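Long-range contacts in PrgA (Enterococcus faecalis, PDB 6Z9K), which provides surface exclusion that protects the cell against unwanted conjugation, as a cell-wall-anchored protein reaching far outside the cell, of which this chain is the CAP domain: residues W63-L68 against V199-E204; S99-K104 against S226-G231; Y151-G156 against I208-H213; D192-L197 against I214-K219. One frame throughout, in Å; residues are numbered along the deposited sequence.

Interaction 1: residues W63-L68 against V199-E204; sequences WDIQHL and VSLSGE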
# COMPACT_ATOMS: atom_id res chain seq x y z
N TRP A 63 -16.78 7.20 -2.50
CA TRP A 63 -15.65 7.99 -3.02
C TRP A 63 -15.60 7.88 -4.54
O TRP A 63 -15.69 6.78 -5.07
CB TRP A 63 -14.35 7.45 -2.40
CG TRP A 63 -14.15 7.86 -0.98
CD1 TRP A 63 -15.06 8.31 -0.08
CD2 TRP A 63 -12.90 7.84 -0.30
NE1 TRP A 63 -14.45 8.63 1.10
CE2 TRP A 63 -13.12 8.33 0.99
CE3 TRP A 63 -11.60 7.53 -0.72
CZ2 TRP A 63 -12.09 8.44 1.91
CZ3 TRP A 63 -10.58 7.60 0.21
CH2 TRP A 63 -10.83 8.08 1.49
N ASP A 64 -15.41 9.02 -5.21
CA ASP A 64 -15.25 9.06 -6.68
C ASP A 64 -13.75 8.96 -6.93
O ASP A 64 -13.09 9.92 -6.64
CB ASP A 64 -15.92 10.34 -7.17
CG ASP A 64 -16.05 10.45 -8.68
OD1 ASP A 64 -15.24 9.77 -9.37
OD2 ASP A 64 -16.96 11.20 -9.13
N ILE A 65 -13.23 7.82 -7.40
CA ILE A 65 -11.76 7.51 -7.42
C ILE A 65 -11.02 8.52 -8.31
O ILE A 65 -9.85 8.71 -8.06
CB ILE A 65 -11.47 6.05 -7.83
CG1 ILE A 65 -11.76 5.75 -9.30
CG2 ILE A 65 -12.20 5.09 -6.92
CD1 ILE A 65 -11.02 4.52 -9.83
N GLN A 66 -11.68 9.16 -9.29
CA GLN A 66 -11.05 10.22 -10.14
C GLN A 66 -11.52 11.61 -9.70
O GLN A 66 -11.56 12.52 -10.54
CB GLN A 66 -11.38 10.00 -11.62
CG GLN A 66 -10.65 8.83 -12.28
CD GLN A 66 -11.15 8.57 -13.69
OE1 GLN A 66 -10.35 8.45 -14.63
NE2 GLN A 66 -12.46 8.47 -13.85
N HIS A 67 -11.91 11.81 -8.45
CA HIS A 67 -12.45 13.11 -7.95
C HIS A 67 -12.14 13.27 -6.46
O HIS A 67 -12.87 14.01 -5.75
CB HIS A 67 -13.96 13.15 -8.20
CG HIS A 67 -14.47 14.21 -9.13
ND1 HIS A 67 -15.26 13.89 -10.23
CD2 HIS A 67 -14.38 15.56 -9.11
CE1 HIS A 67 -15.60 14.99 -10.86
NE2 HIS A 67 -15.06 16.03 -10.21
N LEU A 68 -11.15 12.56 -5.94
CA LEU A 68 -11.04 12.54 -4.47
C LEU A 68 -10.58 13.93 -4.06
O LEU A 68 -9.68 14.48 -4.75
CB LEU A 68 -10.02 11.53 -3.98
CG LEU A 68 -10.31 10.05 -4.18
CD1 LEU A 68 -9.28 9.26 -3.39
CD2 LEU A 68 -11.75 9.69 -3.75
N VAL A 199 -0.57 6.64 -1.85
CA VAL A 199 -1.50 5.66 -2.49
C VAL A 199 -2.40 6.39 -3.46
O VAL A 199 -3.03 7.37 -3.08
CB VAL A 199 -2.33 4.89 -1.44
CG1 VAL A 199 -3.24 3.88 -2.12
CG2 VAL A 199 -1.42 4.23 -0.41
N SER A 200 -2.50 5.89 -4.67
CA SER A 200 -3.46 6.44 -5.62
C SER A 200 -4.27 5.30 -6.25
O SER A 200 -3.99 4.12 -6.03
CB SER A 200 -2.74 7.23 -6.67
OG SER A 200 -1.73 6.44 -7.27
N LEU A 201 -5.23 5.71 -7.04
CA LEU A 201 -6.25 4.82 -7.65
C LEU A 201 -6.43 5.25 -9.10
O LEU A 201 -6.34 6.45 -9.38
CB LEU A 201 -7.59 5.00 -6.94
CG LEU A 201 -7.62 4.80 -5.42
CD1 LEU A 201 -9.00 5.18 -4.87
CD2 LEU A 201 -7.24 3.40 -5.06
N SER A 202 -6.68 4.32 -10.00
CA SER A 202 -6.97 4.69 -11.40
C SER A 202 -7.97 3.70 -11.99
O SER A 202 -8.08 2.56 -11.49
CB SER A 202 -5.71 4.81 -12.23
OG SER A 202 -5.07 3.57 -12.46
N GLY A 203 -8.60 4.16 -13.07
CA GLY A 203 -9.56 3.29 -13.74
C GLY A 203 -10.59 4.13 -14.46
O GLY A 203 -10.94 5.19 -13.95
N GLU A 204 -11.14 3.55 -15.50
CA GLU A 204 -12.32 4.10 -16.22
C GLU A 204 -13.53 4.00 -15.30
O GLU A 204 -13.51 3.18 -14.40
CB GLU A 204 -12.58 3.31 -17.50
CG GLU A 204 -11.50 3.48 -18.53
CD GLU A 204 -11.25 4.93 -18.93
OE1 GLU A 204 -12.26 5.70 -19.06
OE2 GLU A 204 -10.06 5.28 -19.13
O HOH W 1 -8.35 8.22 -10.25
O HOH W 2 -8.23 7.01 -13.81
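I65 meets L201 where a type I beta turn, D64 to H67, lies against the end of strand 196-202. This strand is an outer strand of the three-stranded sheet of the CAP domain. The turn follows strand 62-64 and is closed by the backbone bond from H67 N to D64 O.

The apolar part centres on I65. Its side chain crosses that of L201 at about a right angle, and I65 CG2 lies 3.8 Å from L201 CD1. The other branch reaches further along the strand. I65 CG1 sits between the backbone N and the carbonyl carbon (chi1 70°), and CD1 beyond it comes within 3.8 Å of S202 C. L68 adds a looser touch, with its CD1 4.3 Å from L201 CD1. Y151 also packs on both I65 and L201, and W107 of helix 100-112 touches L68 and L201.

No direct hydrogen bond joins the two segments. Two waters do the polar work. One donates to I65 O and to L201 O, so it links two backbone carbonyls. The exposed Q66 makes the other link at the edge of the contact. Its amide group lies beside G203 O, and Q66 OE1 and G203 O, both acceptors, are 3.4 Å apart. The second water donates to Q66 OE1 at 2.7 Å and accepts from G203 N at 3.0 Å.

Interaction 2: residues S99-K104 against S226-G231; sequences SDQSIK and SQYQNG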
# COMPACT_ATOMS: atom_id res chain seq x y z
N SER A 99 3.31 12.70 2.77
CA SER A 99 3.50 14.15 2.53
C SER A 99 2.68 14.60 1.35
O SER A 99 2.25 13.77 0.56
CB SER A 99 4.96 14.41 2.30
OG SER A 99 5.40 13.67 1.20
N ASP A 100 2.50 15.91 1.18
CA ASP A 100 1.92 16.44 -0.08
C ASP A 100 2.75 15.91 -1.25
O ASP A 100 2.18 15.56 -2.27
CB ASP A 100 1.87 17.96 -0.01
CG ASP A 100 1.14 18.37 1.25
OD1 ASP A 100 -0.00 17.90 1.42
OD2 ASP A 100 1.77 19.02 2.12
N GLN A 101 4.05 15.81 -1.08
CA GLN A 101 5.00 15.35 -2.12
C GLN A 101 4.67 13.90 -2.50
O GLN A 101 4.53 13.60 -3.68
CB GLN A 101 6.43 15.42 -1.60
CG GLN A 101 7.46 14.86 -2.54
CD GLN A 101 8.84 15.25 -2.08
OE1 GLN A 101 9.31 14.84 -1.03
NE2 GLN A 101 9.54 15.98 -2.94
N SER A 102 4.53 13.01 -1.53
CA SER A 102 4.30 11.57 -1.83
C SER A 102 2.91 11.39 -2.47
O SER A 102 2.74 10.57 -3.40
CB SER A 102 4.51 10.73 -0.60
OG SER A 102 3.44 10.86 0.35
N ILE A 103 1.91 12.11 -2.00
CA ILE A 103 0.52 12.06 -2.54
C ILE A 103 0.53 12.55 -3.99
O ILE A 103 -0.01 11.90 -4.86
CB ILE A 103 -0.40 12.85 -1.63
CG1 ILE A 103 -0.49 12.16 -0.27
CG2 ILE A 103 -1.78 13.02 -2.24
CD1 ILE A 103 -1.22 13.02 0.75
N LYS A 104 1.14 13.69 -4.23
CA LYS A 104 1.11 14.29 -5.59
C LYS A 104 1.82 13.35 -6.55
O LYS A 104 1.33 13.17 -7.68
CB LYS A 104 1.76 15.68 -5.64
CG LYS A 104 1.75 16.34 -7.02
CD LYS A 104 2.36 17.70 -6.99
CE LYS A 104 2.55 18.32 -8.35
NZ LYS A 104 3.49 17.56 -9.22
N SER A 226 16.23 18.50 -6.08
CA SER A 226 14.78 18.42 -5.77
C SER A 226 14.47 18.58 -4.29
O SER A 226 15.10 17.93 -3.47
CB SER A 226 14.19 17.14 -6.27
OG SER A 226 14.37 17.13 -7.66
N GLN A 227 13.43 19.35 -4.00
CA GLN A 227 12.97 19.62 -2.61
C GLN A 227 12.22 18.36 -2.09
O GLN A 227 11.42 17.84 -2.83
CB GLN A 227 12.25 20.97 -2.63
CG GLN A 227 13.19 22.11 -3.12
CD GLN A 227 12.63 23.51 -3.02
OE1 GLN A 227 13.32 24.45 -2.61
NE2 GLN A 227 11.37 23.67 -3.38
N TYR A 228 12.69 17.82 -0.98
CA TYR A 228 12.12 16.73 -0.17
C TYR A 228 11.27 17.33 0.94
O TYR A 228 11.61 18.35 1.59
CB TYR A 228 13.19 15.81 0.41
CG TYR A 228 12.68 14.62 1.18
CD1 TYR A 228 12.22 13.48 0.52
CD2 TYR A 228 12.53 14.62 2.57
CE1 TYR A 228 11.73 12.38 1.20
CE2 TYR A 228 12.04 13.51 3.26
CZ TYR A 228 11.57 12.40 2.57
OH TYR A 228 11.11 11.29 3.23
N GLN A 229 10.13 16.69 1.15
CA GLN A 229 9.17 17.11 2.18
C GLN A 229 9.16 16.02 3.24
O GLN A 229 8.94 14.84 2.88
CB GLN A 229 7.81 17.32 1.54
CG GLN A 229 6.90 18.00 2.51
CD GLN A 229 5.54 18.19 1.94
OE1 GLN A 229 5.18 17.59 0.93
NE2 GLN A 229 4.80 19.08 2.58
N ASN A 230 9.52 16.37 4.48
CA ASN A 230 9.52 15.35 5.56
C ASN A 230 8.12 14.74 5.77
O ASN A 230 8.07 13.53 6.04
CB ASN A 230 9.99 15.92 6.90
CG ASN A 230 11.46 16.24 6.92
OD1 ASN A 230 12.20 15.85 6.00
ND2 ASN A 230 11.87 17.08 7.86
N GLY A 231 7.05 15.54 5.68
CA GLY A 231 5.68 15.09 5.96
C GLY A 231 5.55 14.54 7.37
O GLY A 231 6.32 14.94 8.31
O HOH W 3 7.68 12.47 2.59
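Q101 and Q229 bind each other's backbone, each through its side-chain amide oxygen. Q101 N, in the first turn of helix 100-112, donates to Q229 OE1 at 2.9 Å, nearly along the C=O axis. In return, Q229 N donates to Q101 OE1 at 3.0 Å, coming from above the carbonyl plane.

The nitrogen ends of both amides are used as well. Q101 NE2 donates to Q227 O at 2.6 Å, in the carbonyl plane and on a lone pair. CG of Q101 is anti to the backbone N (chi1 175°), and the extended chain beyond it carries the amide to the loop, where it meets both Q227 O and Q229 N. Q229 NE2 donates to D100 OD2 at 3.1 Å, on the anti side and tilted out of the carboxylate plane. The two flat groups are turned 43° apart. The other carboxylate oxygen, D100 OD1, has a salt bridge to K74 of helix 70-90.

S99 is the N-cap of the helix and forms a capping box with S102. S102 N donates to S99 OG at 2.9 Å, and S99 N donates to S102 OG at 3.0 Å. A water joins S99 OG to Q229 O, to which it donates. G231 passes close by, its CA 3.8 Å from S99 CB.

The contact therefore fixes the loop between strands 211-217 and 232-233 to the start of a helix. Q229 OE1 takes up a first-turn N-H, which has no acceptor within the helix itself. A partial negative charge placed there probably also suits the positive end of the helix dipole.

Interaction 3: residues Y151-G156 against I208-H213; sequences YETENG and ISPKIH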
# COMPACT_ATOMS: atom_id res chain seq x y z
N TYR A 151 -11.18 -4.37 -6.65
CA TYR A 151 -12.45 -3.61 -6.48
C TYR A 151 -13.02 -3.23 -7.86
O TYR A 151 -12.42 -3.56 -8.86
CB TYR A 151 -12.26 -2.40 -5.55
CG TYR A 151 -11.47 -1.26 -6.15
CD1 TYR A 151 -10.08 -1.29 -6.21
CD2 TYR A 151 -12.08 -0.11 -6.59
CE1 TYR A 151 -9.33 -0.26 -6.79
CE2 TYR A 151 -11.36 0.93 -7.13
CZ TYR A 151 -9.97 0.88 -7.23
OH TYR A 151 -9.25 1.90 -7.80
N GLU A 152 -14.24 -2.68 -7.89
CA GLU A 152 -14.96 -2.25 -9.13
C GLU A 152 -15.48 -0.83 -8.94
O GLU A 152 -15.83 -0.52 -7.82
CB GLU A 152 -16.16 -3.16 -9.43
CG GLU A 152 -15.78 -4.59 -9.79
CD GLU A 152 -15.46 -5.49 -8.60
OE1 GLU A 152 -14.36 -6.09 -8.58
OE2 GLU A 152 -16.31 -5.60 -7.72
N THR A 153 -15.56 -0.04 -10.02
CA THR A 153 -16.06 1.36 -10.05
C THR A 153 -17.47 1.37 -10.66
O THR A 153 -17.58 0.86 -11.78
CB THR A 153 -15.13 2.27 -10.86
OG1 THR A 153 -14.78 1.68 -12.12
CG2 THR A 153 -13.84 2.56 -10.11
N GLU A 154 -18.49 1.80 -9.91
CA GLU A 154 -19.87 2.05 -10.45
C GLU A 154 -19.97 3.56 -10.63
O GLU A 154 -20.02 4.27 -9.62
CB GLU A 154 -20.96 1.57 -9.50
CG GLU A 154 -22.35 2.09 -9.89
CD GLU A 154 -23.52 1.20 -9.52
OE1 GLU A 154 -23.28 0.09 -8.97
OE2 GLU A 154 -24.68 1.60 -9.79
N ASN A 155 -19.89 4.03 -11.87
CA ASN A 155 -19.97 5.47 -12.15
C ASN A 155 -18.75 6.15 -11.53
O ASN A 155 -18.86 7.28 -11.05
CB ASN A 155 -21.31 6.01 -11.64
CG ASN A 155 -21.76 7.31 -12.28
OD1 ASN A 155 -21.14 7.83 -13.20
ND2 ASN A 155 -22.85 7.84 -11.76
N GLY A 156 -17.62 5.43 -11.52
CA GLY A 156 -16.35 5.87 -10.91
C GLY A 156 -16.36 5.85 -9.39
O GLY A 156 -15.36 6.34 -8.82
N ILE A 208 -14.00 -3.24 -14.51
CA ILE A 208 -13.81 -4.44 -13.65
C ILE A 208 -12.31 -4.57 -13.35
O ILE A 208 -11.86 -5.64 -12.85
CB ILE A 208 -14.43 -5.68 -14.31
CG1 ILE A 208 -13.71 -6.08 -15.60
CG2 ILE A 208 -15.92 -5.44 -14.50
CD1 ILE A 208 -14.28 -7.36 -16.23
N SER A 209 -11.56 -3.49 -13.60
CA SER A 209 -10.10 -3.55 -13.51
C SER A 209 -9.50 -2.27 -12.95
O SER A 209 -8.39 -1.93 -13.32
CB SER A 209 -9.65 -3.78 -14.90
OG SER A 209 -10.01 -2.67 -15.73
N PRO A 210 -10.14 -1.55 -12.00
CA PRO A 210 -9.49 -0.37 -11.44
C PRO A 210 -8.33 -0.83 -10.55
O PRO A 210 -8.23 -2.02 -10.15
CB PRO A 210 -10.58 0.37 -10.69
CG PRO A 210 -11.49 -0.75 -10.24
CD PRO A 210 -11.43 -1.82 -11.33
N LYS A 211 -7.42 0.10 -10.31
CA LYS A 211 -6.10 -0.19 -9.73
C LYS A 211 -5.87 0.57 -8.44
O LYS A 211 -6.46 1.64 -8.23
CB LYS A 211 -5.02 0.32 -10.68
CG LYS A 211 -4.97 -0.42 -12.00
CD LYS A 211 -4.08 0.36 -12.96
CE LYS A 211 -4.15 -0.18 -14.34
NZ LYS A 211 -3.37 0.65 -15.28
N ILE A 212 -5.02 -0.07 -7.65
CA ILE A 212 -4.41 0.59 -6.46
C ILE A 212 -2.92 0.71 -6.73
O ILE A 212 -2.26 -0.31 -6.95
CB ILE A 212 -4.65 -0.25 -5.21
CG1 ILE A 212 -6.15 -0.54 -5.01
CG2 ILE A 212 -3.98 0.47 -4.02
CD1 ILE A 212 -6.45 -1.59 -3.94
N HIS A 213 -2.40 1.92 -6.65
CA HIS A 213 -0.96 2.22 -6.86
C HIS A 213 -0.35 2.57 -5.50
O HIS A 213 -0.69 3.61 -4.95
CB HIS A 213 -0.77 3.42 -7.83
CG HIS A 213 -1.47 3.32 -9.15
ND1 HIS A 213 -0.79 3.05 -10.33
CD2 HIS A 213 -2.76 3.54 -9.51
CE1 HIS A 213 -1.66 3.04 -11.34
NE2 HIS A 213 -2.86 3.35 -10.87
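Y151 lies with one ring face against P210, and this pair forms the tight part of the contact. P210 CG stands 3.7 Å from the ring centroid, 17° off the normal, in a CH-pi contact offset toward the rim. P210 CD also comes to 3.2 Å from Y151 O. CG of the tyrosine sits between its backbone N and carbonyl carbon (chi1 72°). The ring runs from there to strand 211-217, where Y151 OH donates to K211 O at 2.8 Å. This donor lies above the carbonyl plane, while the carbonyl oxygen lies at the ring edge. I212 CG1 touches Y151 CE1 at 3.7 Å. T153 CG2 reaches P210 CB at 4.0 Å, and T153 OG1 bonds to E204 O.

The other side is looser. E152 and I208 are both exposed, and their nearest approach is 4.3 Å, from E152 CG to I208 CA. Helix 160-176 borders the buried side, with T162 and S166 on Y151 and I167 and M170 on I212.

The loop 151-156 is thus joined to the start of the central strand by an apolar face and a single direct hydrogen bond. That bond gives the buried tyrosine hydroxyl a backbone acceptor and should help fix the ring over the proline.

Interaction 4: residues D192-L197 against I214-K219; sequences DGKTAL and IISYGK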
# COMPACT_ATOMS: atom_id res chain seq x y z
N ASP A 192 14.54 -1.68 3.17
CA ASP A 192 14.97 -0.75 4.25
C ASP A 192 15.41 0.55 3.56
O ASP A 192 15.75 0.56 2.35
CB ASP A 192 15.98 -1.34 5.26
CG ASP A 192 16.03 -0.71 6.66
OD1 ASP A 192 15.21 0.24 7.01
OD2 ASP A 192 16.89 -1.21 7.45
N GLY A 193 15.25 1.64 4.27
CA GLY A 193 15.68 2.98 3.88
C GLY A 193 14.58 3.76 3.19
O GLY A 193 14.74 4.97 2.99
N LYS A 194 13.45 3.14 2.89
CA LYS A 194 12.30 3.93 2.40
C LYS A 194 11.80 4.88 3.47
O LYS A 194 11.86 4.59 4.68
CB LYS A 194 11.21 3.01 1.87
CG LYS A 194 11.53 2.42 0.52
CD LYS A 194 10.37 1.61 -0.02
CE LYS A 194 10.62 1.11 -1.42
NZ LYS A 194 9.46 0.35 -1.93
N THR A 195 11.35 6.04 3.06
CA THR A 195 10.94 7.08 4.02
C THR A 195 9.58 7.65 3.66
O THR A 195 9.11 8.45 4.48
CB THR A 195 11.98 8.21 4.06
OG1 THR A 195 12.04 8.87 2.81
CG2 THR A 195 13.31 7.66 4.50
N ALA A 196 8.95 7.29 2.52
CA ALA A 196 7.73 8.00 2.11
C ALA A 196 6.83 7.06 1.32
O ALA A 196 7.33 6.13 0.66
CB ALA A 196 8.08 9.21 1.28
N LEU A 197 5.54 7.27 1.45
CA LEU A 197 4.53 6.47 0.71
C LEU A 197 3.38 7.37 0.31
O LEU A 197 2.96 8.24 1.06
CB LEU A 197 4.08 5.30 1.59
CG LEU A 197 3.23 4.25 0.88
CD1 LEU A 197 3.40 2.91 1.55
CD2 LEU A 197 1.76 4.61 0.90
N ILE A 214 0.52 1.70 -4.99
CA ILE A 214 1.31 2.01 -3.78
C ILE A 214 2.68 2.48 -4.24
O ILE A 214 3.43 1.73 -4.82
CB ILE A 214 1.35 0.80 -2.82
CG1 ILE A 214 -0.06 0.42 -2.36
CG2 ILE A 214 2.30 1.14 -1.66
CD1 ILE A 214 -0.11 -0.73 -1.32
N ILE A 215 2.95 3.76 -4.02
CA ILE A 215 4.18 4.47 -4.45
C ILE A 215 5.06 4.71 -3.20
O ILE A 215 4.57 5.27 -2.24
CB ILE A 215 3.82 5.76 -5.20
CG1 ILE A 215 2.82 5.49 -6.34
CG2 ILE A 215 5.12 6.39 -5.66
CD1 ILE A 215 3.20 4.41 -7.27
N SER A 216 6.27 4.18 -3.18
CA SER A 216 7.13 4.36 -1.98
C SER A 216 8.59 4.45 -2.38
O SER A 216 8.97 3.98 -3.46
CB SER A 216 6.87 3.25 -0.99
OG SER A 216 7.13 1.98 -1.55
N TYR A 217 9.39 5.13 -1.58
CA TYR A 217 10.78 5.46 -1.95
C TYR A 217 11.48 6.04 -0.73
O TYR A 217 10.81 6.40 0.28
CB TYR A 217 10.78 6.49 -3.10
CG TYR A 217 9.93 7.70 -2.79
CD1 TYR A 217 10.41 8.79 -2.06
CD2 TYR A 217 8.60 7.75 -3.24
CE1 TYR A 217 9.58 9.87 -1.73
CE2 TYR A 217 7.77 8.79 -2.87
CZ TYR A 217 8.26 9.88 -2.17
OH TYR A 217 7.48 10.96 -1.81
N GLY A 218 12.79 6.16 -0.87
CA GLY A 218 13.62 6.97 0.00
C GLY A 218 14.17 8.21 -0.66
O GLY A 218 13.92 8.43 -1.84
N LYS A 219 14.86 9.03 0.10
CA LYS A 219 15.29 10.35 -0.40
C LYS A 219 16.34 10.18 -1.49
O LYS A 219 16.54 11.12 -2.29
CB LYS A 219 15.73 11.25 0.73
CG LYS A 219 17.04 10.94 1.38
CD LYS A 219 17.21 11.80 2.67
CE LYS A 219 15.93 11.93 3.47
NZ LYS A 219 16.12 12.45 4.84
O HOH W 4 16.35 7.14 2.38
O HOH W 5 8.58 0.88 -4.56
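K194 NZ donates to S216 OG at 2.9 Å across the hairpin of strands 196-202 and 211-217. The lysine chain is extended beyond CG and runs over the backbone of Y217. Its NZ also donates to a water and to S188 O, so the buried ammonium has several oxygen partners.

Next come the backbone bonds of a classic beta bulge. T195 and A196 both face Y217, and Y217 O accepts from T195 N at 2.9 Å and from A196 N at 3.0 Å. Y217 N returns a bond to A196 O at 3.2 Å. L197 and S216 form the following non-hydrogen-bonded pair, where L197 CA makes a C-H...O contact with I215 O.

Packing lies further out. A196 CB rests 3.4 Å from Y217 CE1, and A196 O lies over one face of the same ring. CG of Y217 stands between its backbone N and carbonyl carbon (chi1 52°), and the ring beyond it lies beside A196. L197 CD1 meets I214 CG2 at 3.8 Å on the face that carries S216.

Helix 70-90 covers K194, L197 and I214, and helix 160-176 also meets I214. On the other face, I215 packs on helix 100-112 and Y217 touches S102 of that helix. Strand 144-148 flanks strand 211-217 on its far edge.

How the interactions relate
Interactions 1, 3 and 4 share one antiparallel sheet, in the order 144-148, 211-217, 196-202. Interaction 4 pairs the start of strand 196-202 with the end of strand 211-217. Interactions 1 and 3 lie toward the other end, their centres about 8 Å apart, and touch through S202 OG and H213 NE2. The centres of interactions 3 and 4 are about 25 Å apart. The centres of interactions 2 and 4 are about 11 Å apart, and they touch through Y228 and T195. The segments of interaction 2 enclose those of 3 and 4 in sequence. The turn after strand 62-64, loop 151-156 and the start of helix 100-112 are thus gathered round one sheet, whose strand 144-148 carries L146 of the magnesium site, which also includes H185.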